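Local coordinates for protein lectin (Colocasia esculenta, PDB 5T1X) that binds mannose as a GNA-related lectin from taro and agglutinates rabbit erythrocytes, at residues N4-G16 with D50-V62. Numbering follows the deposited sequence.
Sequences NYLLSGQTLNTDG and DCKLTLTDYGELV
In this first bulb-type lectin domain of the longer protein, the short, weakly bonded strand at Thr11 and Leu12 is an edge strand, within this chain, of the antiparallel sheet it enters beside strand 52-55. Leu12 and Leu53 are its hydrogen-bonded pair: Leu12 N to Leu53 O is 2.9 Å with the donor in the carbonyl plane, and the return bond from Leu53 N to Leu12 O is nearly straight at 174°. Their side chains drop to the inner face, where the CB atoms meet at 3.9 Å. Leu6 reaches in from strand 5-7 of a neighbouring sheet; a chi1 of 173° sets its CG anti to the backbone N and carries CD2 to within 4.0 Å of Leu53 CG, with Leu55 CB and Leu61 CD2 also in contact. On the outer face, Thr11 CG2 rests on the aliphatic part of Lys52, while Thr11 OG1 lies beside the Thr54 methyl. At the turn Leu7-Gln10, Ser8 CA makes a CH...O contact with Leu55 O at 3.2 Å. Direct pairing there reduces to a weak bond from Gly9 N to Leu55 O, and a water fills in, accepting from Gly9 N and Leu55 N and donating to Gln10 O. At the far end, Thr14 OG1 donates to Cys51 O over 2.7 Å, from 46° above the carbonyl plane; Cys51 is disulfide-bonded to Cys31 of the mannose site. Three antiparallel sheets around a hydrophobic core are typical of the beta-prism II fold of GNA-related lectins.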
loop_
_atom_site.group_PDB
_atom_site.type_symbol
_atom_site.label_atom_id
_atom_site.label_comp_id
_atom_site.label_asym_id
_atom_site.label_seq_id
_atom_site.Cartn_x
_atom_site.Cartn_y
_atom_site.Cartn_z
ATOM N N ASN A 4 7.876 2.369 3.240
ATOM C CA ASN A 4 6.740 3.219 3.605
ATOM C C ASN A 4 5.461 2.406 3.896
ATOM O O ASN A 4 4.364 2.963 3.888
ATOM C CB ASN A 4 6.491 4.205 2.456
ATOM C CG ASN A 4 6.404 3.521 1.113
ATOM O OD1 ASN A 4 6.167 2.307 1.018
ATOM N ND2 ASN A 4 6.681 4.264 0.052
ATOM N N TYR A 5 5.594 1.094 4.132
ATOM C CA TYR A 5 4.434 0.279 4.490
ATOM C C TYR A 5 4.819 -0.861 5.404
ATOM O O TYR A 5 5.978 -1.286 5.432
ATOM C CB TYR A 5 3.690 -0.274 3.251
ATOM C CG TYR A 5 4.468 -1.307 2.458
ATOM C CD1 TYR A 5 4.517 -2.636 2.868
ATOM C CD2 TYR A 5 5.093 -0.972 1.258
ATOM C CE1 TYR A 5 5.246 -3.590 2.152
ATOM C CE2 TYR A 5 5.781 -1.927 0.510
ATOM C CZ TYR A 5 5.859 -3.234 0.964
ATOM O OH TYR A 5 6.551 -4.187 0.252
ATOM N N LEU A 6 3.813 -1.367 6.122
ATOM C CA LEU A 6 3.867 -2.522 6.999
ATOM C C LEU A 6 2.702 -3.427 6.627
ATOM O O LEU A 6 1.552 -2.993 6.689
ATOM C CB LEU A 6 3.791 -2.077 8.479
ATOM C CG LEU A 6 3.665 -3.174 9.537
ATOM C CD1 LEU A 6 4.987 -3.814 9.808
ATOM C CD2 LEU A 6 3.119 -2.616 10.845
ATOM N N LEU A 7 2.992 -4.668 6.211
ATOM C CA LEU A 7 1.932 -5.620 5.857
ATOM C C LEU A 7 1.578 -6.473 7.059
ATOM O O LEU A 7 2.430 -6.697 7.929
ATOM C CB LEU A 7 2.365 -6.536 4.693
ATOM C CG LEU A 7 2.846 -5.884 3.401
ATOM C CD1 LEU A 7 3.288 -6.934 2.406
ATOM C CD2 LEU A 7 1.790 -4.959 2.806
ATOM N N SER A 8 0.338 -6.986 7.105
ATOM C CA SER A 8 -0.070 -7.874 8.196
ATOM C C SER A 8 0.884 -9.089 8.211
ATOM O O SER A 8 1.195 -9.649 7.156
ATOM C CB SER A 8 -1.536 -8.280 8.049
ATOM O OG SER A 8 -1.849 -8.687 6.731
ATOM N N GLY A 9 1.447 -9.378 9.379
ATOM C CA GLY A 9 2.433 -10.445 9.535
ATOM C C GLY A 9 3.862 -9.932 9.625
ATOM O O GLY A 9 4.754 -10.675 10.043
ATOM N N GLN A 10 4.104 -8.663 9.224
ATOM C CA GLN A 10 5.442 -8.053 9.317
ATOM C C GLN A 10 5.603 -7.311 10.651
ATOM O O GLN A 10 4.619 -7.075 11.350
ATOM C CB GLN A 10 5.708 -7.109 8.138
ATOM C CG GLN A 10 5.745 -7.821 6.792
ATOM C CD GLN A 10 5.993 -6.859 5.654
ATOM O OE1 GLN A 10 5.618 -5.687 5.697
ATOM N NE2 GLN A 10 6.613 -7.342 4.601
ATOM N N THR A 11 6.843 -6.948 11.003
ATOM C CA THR A 11 7.145 -6.240 12.239
ATOM C C THR A 11 8.014 -5.010 11.969
ATOM O O THR A 11 9.002 -5.095 11.232
ATOM C CB THR A 11 7.871 -7.193 13.232
ATOM O OG1 THR A 11 7.036 -8.311 13.556
ATOM C CG2 THR A 11 8.293 -6.503 14.526
ATOM N N LEU A 12 7.637 -3.877 12.573
ATOM C CA LEU A 12 8.452 -2.665 12.606
ATOM C C LEU A 12 9.156 -2.749 13.960
ATOM O O LEU A 12 8.518 -2.592 15.010
ATOM C CB LEU A 12 7.635 -1.369 12.405
ATOM C CG LEU A 12 8.424 -0.036 12.431
ATOM C CD1 LEU A 12 9.340 0.106 11.225
ATOM C CD2 LEU A 12 7.481 1.159 12.482
ATOM N N ASN A 13 10.437 -3.146 13.932
ATOM C CA ASN A 13 11.254 -3.366 15.122
ATOM C C ASN A 13 11.583 -2.067 15.864
ATOM O O ASN A 13 11.344 -0.966 15.353
ATOM C CB ASN A 13 12.543 -4.096 14.746
ATOM C CG ASN A 13 12.382 -5.593 14.685
ATOM O OD1 ASN A 13 12.075 -6.170 13.635
ATOM N ND2 ASN A 13 12.590 -6.257 15.815
ATOM N N THR A 14 12.139 -2.217 17.085
ATOM C CA THR A 14 12.544 -1.132 17.974
ATOM C C THR A 14 13.522 -0.209 17.250
ATOM O O THR A 14 14.489 -0.677 16.645
ATOM C CB THR A 14 13.133 -1.718 19.268
ATOM O OG1 THR A 14 12.302 -2.795 19.705
ATOM C CG2 THR A 14 13.255 -0.689 20.374
ATOM N N ASP A 15 13.216 1.099 17.276
ATOM C CA ASP A 15 13.933 2.219 16.647
ATOM C C ASP A 15 13.870 2.139 15.104
ATOM O O ASP A 15 14.643 2.812 14.418
ATOM C CB ASP A 15 15.385 2.343 17.158
ATOM C CG ASP A 15 15.486 2.714 18.627
ATOM O OD1 ASP A 15 14.771 3.655 19.055
ATOM O OD2 ASP A 15 16.295 2.087 19.342
ATOM N N GLY A 16 12.892 1.392 14.587
ATOM C CA GLY A 16 12.662 1.237 13.154
ATOM C C GLY A 16 11.842 2.373 12.579
ATOM O O GLY A 16 11.128 3.069 13.311
ATOM N N ASP A 50 12.083 -2.745 24.316
ATOM C CA ASP A 50 12.191 -3.557 23.092
ATOM C C ASP A 50 10.807 -3.702 22.405
ATOM O O ASP A 50 10.423 -4.803 21.996
ATOM C CB ASP A 50 12.828 -4.937 23.396
ATOM C CG ASP A 50 14.208 -4.856 24.019
ATOM O OD1 ASP A 50 14.336 -5.178 25.221
ATOM O OD2 ASP A 50 15.161 -4.467 23.306
ATOM N N CYS A 51 10.072 -2.576 22.287
ATOM C CA CYS A 51 8.727 -2.531 21.693
ATOM C C CYS A 51 8.754 -2.636 20.180
ATOM O O CYS A 51 9.669 -2.130 19.527
ATOM C CB CYS A 51 7.968 -1.290 22.144
ATOM S SG CYS A 51 7.704 -1.221 23.937
ATOM N N LYS A 52 7.720 -3.295 19.629
ATOM C CA LYS A 52 7.567 -3.562 18.196
ATOM C C LYS A 52 6.149 -3.266 17.727
ATOM O O LYS A 52 5.198 -3.429 18.495
ATOM C CB LYS A 52 7.893 -5.044 17.916
ATOM C CG LYS A 52 9.341 -5.457 18.201
ATOM C CD LYS A 52 9.468 -6.964 18.409
ATOM C CE LYS A 52 10.889 -7.405 18.681
ATOM N NZ LYS A 52 11.381 -6.944 20.009
ATOM N N LEU A 53 6.007 -2.878 16.451
ATOM C CA LEU A 53 4.718 -2.603 15.825
ATOM C C LEU A 53 4.372 -3.740 14.887
ATOM O O LEU A 53 5.210 -4.155 14.086
ATOM C CB LEU A 53 4.749 -1.257 15.061
ATOM C CG LEU A 53 3.453 -0.809 14.370
ATOM C CD1 LEU A 53 2.349 -0.483 15.377
ATOM C CD2 LEU A 53 3.705 0.395 13.485
ATOM N N THR A 54 3.147 -4.263 15.008
ATOM C CA THR A 54 2.645 -5.330 14.146
ATOM C C THR A 54 1.255 -4.947 13.632
ATOM O O THR A 54 0.630 -4.000 14.124
ATOM C CB THR A 54 2.629 -6.702 14.855
ATOM O OG1 THR A 54 1.883 -6.616 16.067
ATOM C CG2 THR A 54 4.033 -7.275 15.091
ATOM N N LEU A 55 0.787 -5.679 12.629
ATOM C CA LEU A 55 -0.525 -5.463 12.034
ATOM C C LEU A 55 -1.218 -6.811 11.979
ATOM O O LEU A 55 -0.684 -7.743 11.383
ATOM C CB LEU A 55 -0.365 -4.815 10.645
ATOM C CG LEU A 55 -1.629 -4.505 9.825
ATOM C CD1 LEU A 55 -2.486 -3.444 10.497
ATOM C CD2 LEU A 55 -1.246 -4.025 8.438
ATOM N N THR A 56 -2.357 -6.944 12.666
ATOM C CA THR A 56 -3.084 -8.221 12.725
ATOM C C THR A 56 -3.755 -8.552 11.388
ATOM O O THR A 56 -3.859 -7.698 10.501
ATOM C CB THR A 56 -4.124 -8.239 13.863
ATOM O OG1 THR A 56 -5.255 -7.433 13.524
ATOM C CG2 THR A 56 -3.552 -7.818 15.196
ATOM N N ASP A 57 -4.238 -9.808 11.269
ATOM C CA ASP A 57 -4.957 -10.303 10.092
ATOM C C ASP A 57 -6.354 -9.678 10.002
ATOM O O ASP A 57 -7.065 -9.934 9.038
ATOM C CB ASP A 57 -5.047 -11.840 10.123
ATOM C CG ASP A 57 -3.708 -12.553 10.023
ATOM O OD1 ASP A 57 -2.737 -11.935 9.524
ATOM O OD2 ASP A 57 -3.639 -13.744 10.408
ATOM N N TYR A 58 -6.719 -8.818 10.969
ATOM C CA TYR A 58 -7.991 -8.089 10.986
ATOM C C TYR A 58 -7.752 -6.578 10.771
ATOM O O TYR A 58 -8.692 -5.782 10.834
ATOM C CB TYR A 58 -8.762 -8.364 12.282
ATOM C CG TYR A 58 -9.079 -9.832 12.460
ATOM C CD1 TYR A 58 -10.251 -10.380 11.948
ATOM C CD2 TYR A 58 -8.201 -10.679 13.135
ATOM C CE1 TYR A 58 -10.538 -11.738 12.090
ATOM C CE2 TYR A 58 -8.470 -12.039 13.269
ATOM C CZ TYR A 58 -9.638 -12.565 12.741
ATOM O OH TYR A 58 -9.915 -13.900 12.897
ATOM N N GLY A 59 -6.503 -6.215 10.482
ATOM C CA GLY A 59 -6.106 -4.844 10.176
ATOM C C GLY A 59 -5.904 -3.930 11.361
ATOM O O GLY A 59 -5.955 -2.709 11.211
ATOM N N GLU A 60 -5.639 -4.503 12.538
ATOM C CA GLU A 60 -5.415 -3.706 13.728
ATOM C C GLU A 60 -3.919 -3.508 13.950
ATOM O O GLU A 60 -3.162 -4.483 13.941
ATOM C CB GLU A 60 -6.053 -4.401 14.942
ATOM C CG GLU A 60 -6.214 -3.516 16.163
ATOM C CD GLU A 60 -7.003 -4.153 17.295
ATOM O OE1 GLU A 60 -7.166 -5.395 17.301
ATOM O OE2 GLU A 60 -7.467 -3.402 18.180
ATOM N N LEU A 61 -3.488 -2.245 14.123
ATOM C CA LEU A 61 -2.095 -1.948 14.481
ATOM C C LEU A 61 -1.903 -2.266 15.962
ATOM O O LEU A 61 -2.774 -1.920 16.764
ATOM C CB LEU A 61 -1.741 -0.482 14.200
ATOM C CG LEU A 61 -1.554 -0.094 12.733
ATOM C CD1 LEU A 61 -1.614 1.402 12.586
ATOM C CD2 LEU A 61 -0.221 -0.606 12.178
ATOM N N VAL A 62 -0.800 -2.949 16.332
ATOM C CA VAL A 62 -0.560 -3.347 17.729
ATOM C C VAL A 62 0.894 -3.063 18.121
ATOM O O VAL A 62 1.816 -3.452 17.399
ATOM C CB VAL A 62 -0.909 -4.852 17.974
ATOM C CG1 VAL A 62 -0.613 -5.281 19.415
ATOM C CG2 VAL A 62 -2.360 -5.166 17.624
HETATM O O HOH W 1 -2.680 -11.373 6.896
HETATM O O HOH W 2 2.283 -8.186 11.947
#